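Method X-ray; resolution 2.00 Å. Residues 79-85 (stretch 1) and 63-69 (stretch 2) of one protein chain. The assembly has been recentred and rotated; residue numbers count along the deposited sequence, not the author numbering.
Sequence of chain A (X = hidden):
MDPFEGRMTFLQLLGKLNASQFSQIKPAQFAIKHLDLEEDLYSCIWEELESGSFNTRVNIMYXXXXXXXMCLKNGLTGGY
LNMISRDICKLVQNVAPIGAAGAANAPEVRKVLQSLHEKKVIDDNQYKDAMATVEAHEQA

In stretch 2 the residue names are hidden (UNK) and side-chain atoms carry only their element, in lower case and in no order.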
# COMPACT_ATOMS: atom_id res chain seq x y z
N GLY A 79 -12.22 -0.90 -7.09
CA GLY A 79 -10.94 -1.33 -7.60
C GLY A 79 -9.87 -1.40 -6.52
O GLY A 79 -10.08 -2.03 -5.48
N TYR A 80 -8.74 -0.73 -6.76
CA TYR A 80 -7.64 -0.74 -5.80
C TYR A 80 -8.10 -0.29 -4.41
O TYR A 80 -7.67 -0.85 -3.39
CB TYR A 80 -6.47 0.14 -6.28
CG TYR A 80 -5.87 -0.28 -7.61
CD1 TYR A 80 -5.20 -1.48 -7.74
CD2 TYR A 80 -5.97 0.54 -8.73
CE1 TYR A 80 -4.65 -1.87 -8.96
CE2 TYR A 80 -5.41 0.18 -9.94
CZ TYR A 80 -4.76 -1.03 -10.06
OH TYR A 80 -4.23 -1.39 -11.27
N LEU A 81 -8.98 0.70 -4.36
CA LEU A 81 -9.47 1.24 -3.10
C LEU A 81 -10.18 0.18 -2.25
O LEU A 81 -9.96 0.10 -1.05
CB LEU A 81 -10.40 2.43 -3.34
CG LEU A 81 -9.74 3.66 -3.95
CD1 LEU A 81 -10.77 4.58 -4.56
CD2 LEU A 81 -8.90 4.39 -2.90
N ASN A 82 -11.02 -0.64 -2.88
CA ASN A 82 -11.70 -1.72 -2.16
C ASN A 82 -10.75 -2.82 -1.73
O ASN A 82 -10.92 -3.42 -0.67
CB ASN A 82 -12.84 -2.32 -3.00
CG ASN A 82 -14.05 -1.39 -3.10
OD1 ASN A 82 -14.13 -0.38 -2.40
ND2 ASN A 82 -15.00 -1.75 -3.96
N MSE A 83 -9.76 -3.12 -2.56
CA MSE A 83 -8.81 -4.17 -2.24
C MSE A 83 -7.91 -3.77 -1.07
O MSE A 83 -7.64 -4.55 -0.16
CB MSE A 83 -7.95 -4.53 -3.45
CG MSE A 83 -8.74 -4.95 -4.66
SE MSE A 83 -7.53 -5.23 -6.19
CE MSE A 83 -7.54 -7.17 -6.22
N ILE A 84 -7.43 -2.54 -1.10
CA ILE A 84 -6.56 -2.04 -0.04
C ILE A 84 -7.32 -1.92 1.28
O ILE A 84 -6.78 -2.24 2.35
CB ILE A 84 -5.92 -0.70 -0.47
CG1 ILE A 84 -4.82 -0.97 -1.50
CG2 ILE A 84 -5.39 0.06 0.74
CD1 ILE A 84 -4.56 0.18 -2.50
N SER A 85 -8.56 -1.46 1.20
CA SER A 85 -9.42 -1.36 2.38
C SER A 85 -9.66 -2.72 3.03
O SER A 85 -9.53 -2.87 4.24
CB SER A 85 -10.76 -0.73 2.00
OG SER A 85 -11.47 -0.34 3.16
N UNK A 63 3.55 3.99 -1.22
CA UNK A 63 2.99 3.88 -2.57
C UNK A 63 1.48 3.60 -2.56
O UNK A 63 0.71 4.15 -3.37
c UNK A 63 2.81 3.29 -5.68
c UNK A 63 2.92 2.40 -4.63
c UNK A 63 2.08 2.97 -6.82
c UNK A 63 1.47 1.73 -6.91
c UNK A 63 2.29 1.17 -4.72
c UNK A 63 1.56 0.83 -5.86
c UNK A 63 3.68 2.78 -3.38
N UNK A 64 1.06 2.71 -1.66
CA UNK A 64 -0.36 2.37 -1.50
C UNK A 64 -1.16 3.62 -1.12
O UNK A 64 -2.28 3.81 -1.55
c UNK A 64 -0.54 1.27 -0.42
c UNK A 64 -0.19 -0.10 -1.00
c UNK A 64 -1.94 1.30 0.18
N UNK A 65 -0.57 4.46 -0.28
CA UNK A 65 -1.21 5.72 0.11
C UNK A 65 -1.33 6.63 -1.12
O UNK A 65 -2.40 7.16 -1.40
o UNK A 65 -0.46 8.17 2.76
o UNK A 65 -2.30 7.75 1.69
c UNK A 65 -1.10 7.51 1.92
c UNK A 65 -0.38 6.38 1.21
N UNK A 66 -0.23 6.79 -1.83
CA UNK A 66 -0.20 7.59 -3.07
C UNK A 66 -1.18 7.05 -4.14
O UNK A 66 -1.91 7.83 -4.80
c UNK A 66 1.24 7.64 -3.63
c UNK A 66 1.31 8.38 -4.99
o UNK A 66 2.09 8.29 -2.67
N UNK A 67 -1.22 5.73 -4.29
CA UNK A 67 -2.15 5.09 -5.21
C UNK A 67 -3.61 5.41 -4.84
O UNK A 67 -4.41 5.80 -5.71
c UNK A 67 -2.75 3.17 -7.56
c UNK A 67 -1.95 3.57 -5.20
c UNK A 67 -2.51 1.28 -5.98
c UNK A 67 -2.87 2.74 -6.09
N UNK A 68 -3.96 5.24 -3.57
CA UNK A 68 -5.30 5.60 -3.13
C UNK A 68 -5.63 7.08 -3.39
O UNK A 68 -6.70 7.40 -3.90
c UNK A 68 -5.51 5.24 -1.65
s UNK A 68 -5.56 3.45 -1.32
N UNK A 69 -4.72 7.99 -3.04
CA UNK A 69 -4.94 9.42 -3.28
C UNK A 69 -5.20 9.69 -4.75
O UNK A 69 -6.11 10.42 -5.12
c UNK A 69 -2.31 10.96 -0.83
c UNK A 69 -3.75 10.25 -2.80
o UNK A 69 -2.29 11.39 0.34
o UNK A 69 -1.37 11.14 -1.63
c UNK A 69 -3.54 10.19 -1.30

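Position 63 carries seven side-chain carbons, one leading into a ring of six, with no oxygen on the ring. That is phenylalanine, since tyrosine would add a hydroxyl. F63 touches nothing on stretch 1; its ring is buried, as suits a wholly apolar side chain, and its backbone O accepts a helical hydrogen bond from the N of position 67 at 2.7 Å.

Position 64 has three carbons, the first carrying the other two, and one of these methyls lies 3.7 Å from CG2 of I84. A fork at CB made of carbon alone identifies valine. The atom of V64 nearest to I84 is CG1.

At position 65 two carbons end in two oxygens on the second, the short carboxylate of aspartate. D65 directs its CA-to-CB bond away from stretch 1, and its OD1 is hydrogen-bonded elsewhere in the structure, which makes burial of a polar group tolerable.

Position 66 shows one carbon bearing an oxygen and a methyl: threonine. It is out of reach of stretch 1. T66 is buried, yet its OG1 also finds a hydrogen bond elsewhere.

Position 67 has four carbons, forked at the second, and its CA-to-CB bond points toward stretch 1; one terminal carbon lies over a face of the Y80 ring, 4.0 Å from CG of Y80, and 4.2 Å from CD1 of I84. The fork lies beyond CB, so this is leucine rather than isoleucine. The carbon in question is CD2 of L67, so one methyl serves two neighbours.

Position 68 holds one carbon and then a sulfur; CB lies 3.7 Å from CD2 of L81 and the sulfur 3.6 Å from CD1 of I84. This is cysteine. The side chain is short where the backbones come near: CA of C68 is 6.0 Å from CA of L81.

Position 69 has three carbons, the last carrying two oxygens: glutamate. E69 directs its CA-to-CB bond away from stretch 1 and is partly exposed, a fitting place for a charged group.

The contact joins two helices whose directions differ by 141°, with axes 10.1 Å apart at closest approach. No hydrogen bond crosses between them; apolar packing does the work, burying 292 Å² in all. I84 is central, meeting V64, L67 and C68, while Y80 and L81 add contacts to L67 and C68 respectively. Positions 64, 67 and 68 follow the spacing of a helix, which gathers their side chains along one side to meet Y80, L81 and I84.

Stretch 2 (63-69) FVDTLCE
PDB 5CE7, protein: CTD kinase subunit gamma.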